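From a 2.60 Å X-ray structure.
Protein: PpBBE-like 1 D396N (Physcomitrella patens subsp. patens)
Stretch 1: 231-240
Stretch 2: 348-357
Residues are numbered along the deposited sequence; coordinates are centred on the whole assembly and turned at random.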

# COMPACT_ATOMS: atom_id res chain seq x y z
N ASP A 231 -20.81 -16.54 11.14
CA ASP A 231 -21.82 -17.48 10.67
C ASP A 231 -21.55 -17.75 9.19
O ASP A 231 -21.73 -16.86 8.35
CB ASP A 231 -23.22 -16.90 10.88
CG ASP A 231 -24.33 -17.90 10.60
OD1 ASP A 231 -24.08 -18.95 9.97
OD2 ASP A 231 -25.47 -17.61 11.02
N LYS A 232 -21.09 -18.96 8.86
CA LYS A 232 -20.83 -19.30 7.47
C LYS A 232 -22.05 -19.12 6.58
O LYS A 232 -21.90 -18.97 5.37
CB LYS A 232 -20.33 -20.74 7.38
CG LYS A 232 -18.82 -20.88 7.19
CD LYS A 232 -18.29 -22.11 7.94
CE LYS A 232 -16.94 -22.56 7.39
NZ LYS A 232 -16.29 -23.58 8.25
N ALA A 233 -23.26 -19.12 7.16
CA ALA A 233 -24.48 -19.15 6.37
C ALA A 233 -24.91 -17.78 5.86
O ALA A 233 -25.64 -17.70 4.88
CB ALA A 233 -25.61 -19.78 7.18
N VAL A 234 -24.46 -16.70 6.49
CA VAL A 234 -24.91 -15.37 6.10
C VAL A 234 -23.89 -14.65 5.22
O VAL A 234 -24.01 -13.44 4.99
CB VAL A 234 -25.27 -14.51 7.33
CG1 VAL A 234 -26.32 -15.22 8.17
CG2 VAL A 234 -24.04 -14.18 8.18
N LEU A 235 -22.88 -15.38 4.71
CA LEU A 235 -21.82 -14.74 3.92
C LEU A 235 -22.35 -14.20 2.59
O LEU A 235 -22.01 -13.08 2.19
CB LEU A 235 -20.68 -15.73 3.68
CG LEU A 235 -19.86 -16.12 4.90
CD1 LEU A 235 -18.89 -17.24 4.55
CD2 LEU A 235 -19.13 -14.90 5.46
N PHE A 236 -23.15 -14.99 1.88
CA PHE A 236 -23.70 -14.52 0.62
C PHE A 236 -24.57 -13.29 0.85
O PHE A 236 -24.43 -12.27 0.16
CB PHE A 236 -24.53 -15.61 -0.05
CG PHE A 236 -25.15 -15.17 -1.34
CD1 PHE A 236 -26.39 -14.54 -1.35
CD2 PHE A 236 -24.49 -15.36 -2.54
CE1 PHE A 236 -26.95 -14.11 -2.53
CE2 PHE A 236 -25.06 -14.94 -3.73
CZ PHE A 236 -26.29 -14.31 -3.72
N LYS A 237 -25.47 -13.37 1.83
CA LYS A 237 -26.39 -12.27 2.11
C LYS A 237 -25.62 -11.01 2.47
O LYS A 237 -25.91 -9.92 1.95
CB LYS A 237 -27.35 -12.69 3.22
CG LYS A 237 -28.59 -11.82 3.36
CD LYS A 237 -29.46 -12.28 4.52
CE LYS A 237 -30.60 -11.30 4.78
NZ LYS A 237 -31.52 -11.21 3.61
N ASN A 238 -24.62 -11.13 3.35
CA ASN A 238 -23.88 -9.94 3.77
C ASN A 238 -23.09 -9.35 2.61
O ASN A 238 -23.10 -8.13 2.41
CB ASN A 238 -22.95 -10.25 4.95
CG ASN A 238 -23.70 -10.70 6.19
OD1 ASN A 238 -24.92 -10.67 6.23
ND2 ASN A 238 -22.96 -11.13 7.21
N PHE A 239 -22.40 -10.19 1.83
CA PHE A 239 -21.61 -9.65 0.73
C PHE A 239 -22.49 -9.00 -0.33
O PHE A 239 -22.16 -7.91 -0.82
CB PHE A 239 -20.72 -10.73 0.08
CG PHE A 239 -19.75 -10.14 -0.89
CD1 PHE A 239 -18.59 -9.52 -0.43
CD2 PHE A 239 -20.03 -10.11 -2.25
CE1 PHE A 239 -17.71 -8.93 -1.30
CE2 PHE A 239 -19.14 -9.52 -3.14
CZ PHE A 239 -17.98 -8.92 -2.66
N LYS A 240 -23.61 -9.64 -0.69
CA LYS A 240 -24.52 -9.04 -1.66
C LYS A 240 -25.03 -7.68 -1.17
O LYS A 240 -25.09 -6.72 -1.94
CB LYS A 240 -25.69 -9.97 -1.94
CG LYS A 240 -26.59 -9.53 -3.08
CD LYS A 240 -27.54 -10.67 -3.46
CE LYS A 240 -28.61 -10.21 -4.43
NZ LYS A 240 -28.00 -9.27 -5.40
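Stretch 2 348-357: INAMINAMNT

The most distinctive feature of this contact is a methionine methyl group placed almost exactly over an aromatic ring: CE of Met-351 lies 3.9 Å from the centroid of the Phe-239 ring, only 7° off the ring normal, in a CH-pi interaction. The sulfur sits farther out and obliquely, with SD of Met-351 5.0 Å from the centroid of that ring. An extended t, t side chain with chi3 at 71° brings the methyl there. The same ring is used a second way, since CD1 of Ile-348 meets its edge, 3.8 Å from CD2 of Phe-239.

Stretch 2 enters already helical, with phi/psi values close to -63/-42, and it packs against a helix of stretch 1 that includes Leu-235 to Lys-240 and continues beyond it. The N-to-C directions make an angle of 130°, so the helices run in largely opposing senses but cross well short of antiparallel, and their axes come within 10.2 Å. Accordingly, the start of stretch 2 lies over the later part of stretch 1, from Phe-236 to Lys-240, and its end lies near Lys-232: the CA atoms of Phe-236 and Ile-348 are 6.7 Å apart, whereas those of Lys-232 and Asn-356 are 9.1 Å apart.

The rule of spacing is plain. Ile-348, Met-351, Ile-352 and Met-355 recur at steps of three and four, and all point their CA-to-CB bonds toward stretch 1; Ala-350 and Ala-354 stay out of contact. CD1 of Ile-352 reaches the backbone itself, 3.6 Å from N of Phe-236 and 3.8 Å from C of Leu-235, and it also lies 3.9 Å from CB of Leu-235. Met-355, with a t, t, p side chain like that of Met-351, sets its CE 3.8 Å from CD1 of Leu-235.

Phe-236 follows a different route. Its CA-to-CB bond points sideways, but the t rotamer carries the ring nearer, so that CD2 of Phe-236 comes 3.5 Å from CG2 of Ile-348 and CE2 of Phe-236 comes 3.3 Å from ND2 of Asn-349. Both approaches are oblique to the ring, and the amide nitrogen has a hydrogen-bond partner elsewhere in the structure.

No hydrogen bond joins the two stretches. Each helix closes its own backbone bonds, as in N of Phe-239 to O of Leu-235 at 2.9 Å and N of Ile-352 to O of Ile-348 at 3.0 Å. The 470 Å² of surface buried between the stretches comes mostly from apolar side chains.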

# COMPACT_ATOMS: atom_id res chain seq x y z
N ILE A 348 -20.72 -14.44 -6.71
CA ILE A 348 -20.57 -14.37 -5.25
C ILE A 348 -20.52 -15.77 -4.65
O ILE A 348 -19.71 -16.05 -3.76
CB ILE A 348 -21.70 -13.52 -4.63
CG1 ILE A 348 -21.62 -12.08 -5.14
CG2 ILE A 348 -21.61 -13.53 -3.11
CD1 ILE A 348 -22.73 -11.20 -4.65
N ASN A 349 -21.37 -16.69 -5.13
CA ASN A 349 -21.33 -18.06 -4.63
C ASN A 349 -20.04 -18.77 -5.03
O ASN A 349 -19.49 -19.54 -4.23
CB ASN A 349 -22.52 -18.86 -5.14
CG ASN A 349 -23.80 -18.48 -4.46
OD1 ASN A 349 -23.99 -18.73 -3.26
ND2 ASN A 349 -24.69 -17.86 -5.21
N ALA A 350 -19.57 -18.56 -6.26
CA ALA A 350 -18.34 -19.20 -6.69
C ALA A 350 -17.16 -18.73 -5.84
O ALA A 350 -16.29 -19.53 -5.48
CB ALA A 350 -18.09 -18.91 -8.17
N MET A 351 -17.16 -17.45 -5.49
CA MET A 351 -16.12 -16.89 -4.63
C MET A 351 -16.15 -17.52 -3.25
O MET A 351 -15.12 -17.97 -2.73
CB MET A 351 -16.30 -15.38 -4.55
CG MET A 351 -15.30 -14.69 -3.68
SD MET A 351 -15.64 -12.93 -3.63
CE MET A 351 -17.15 -12.90 -2.65
N ILE A 352 -17.34 -17.59 -2.63
CA ILE A 352 -17.45 -18.14 -1.28
C ILE A 352 -17.18 -19.64 -1.30
O ILE A 352 -16.50 -20.17 -0.40
CB ILE A 352 -18.82 -17.82 -0.67
CG1 ILE A 352 -19.05 -16.30 -0.64
CG2 ILE A 352 -18.95 -18.41 0.74
CD1 ILE A 352 -20.46 -15.89 -0.26
N ASN A 353 -17.67 -20.35 -2.31
CA ASN A 353 -17.37 -21.78 -2.37
C ASN A 353 -15.87 -22.01 -2.50
O ASN A 353 -15.30 -22.85 -1.79
CB ASN A 353 -18.12 -22.44 -3.53
CG ASN A 353 -19.61 -22.47 -3.29
OD1 ASN A 353 -20.08 -22.31 -2.16
ND2 ASN A 353 -20.37 -22.68 -4.36
N ALA A 354 -15.21 -21.25 -3.39
CA ALA A 354 -13.76 -21.34 -3.52
C ALA A 354 -13.06 -21.00 -2.22
O ALA A 354 -12.12 -21.69 -1.81
CB ALA A 354 -13.28 -20.42 -4.64
N MET A 355 -13.50 -19.93 -1.54
CA MET A 355 -12.92 -19.61 -0.24
C MET A 355 -13.07 -20.77 0.74
O MET A 355 -12.15 -21.09 1.49
CB MET A 355 -13.55 -18.33 0.33
CG MET A 355 -13.09 -18.01 1.75
SD MET A 355 -13.82 -16.55 2.52
CE MET A 355 -15.46 -17.16 2.91
N ASN A 356 -14.23 -21.43 0.73
CA ASN A 356 -14.44 -22.47 1.74
C ASN A 356 -13.74 -23.79 1.42
O ASN A 356 -13.89 -24.75 2.18
CB ASN A 356 -15.94 -22.70 1.97
CG ASN A 356 -16.64 -21.49 2.64
OD1 ASN A 356 -16.05 -20.75 3.44
ND2 ASN A 356 -17.91 -21.31 2.30
N THR A 357 -12.96 -23.88 0.33
CA THR A 357 -12.16 -25.08 0.12
C THR A 357 -10.86 -25.06 0.89
O THR A 357 -10.03 -25.95 0.67
CB THR A 357 -11.84 -25.29 -1.36
OG1 THR A 357 -11.01 -24.22 -1.81
CG2 THR A 357 -13.10 -25.34 -2.20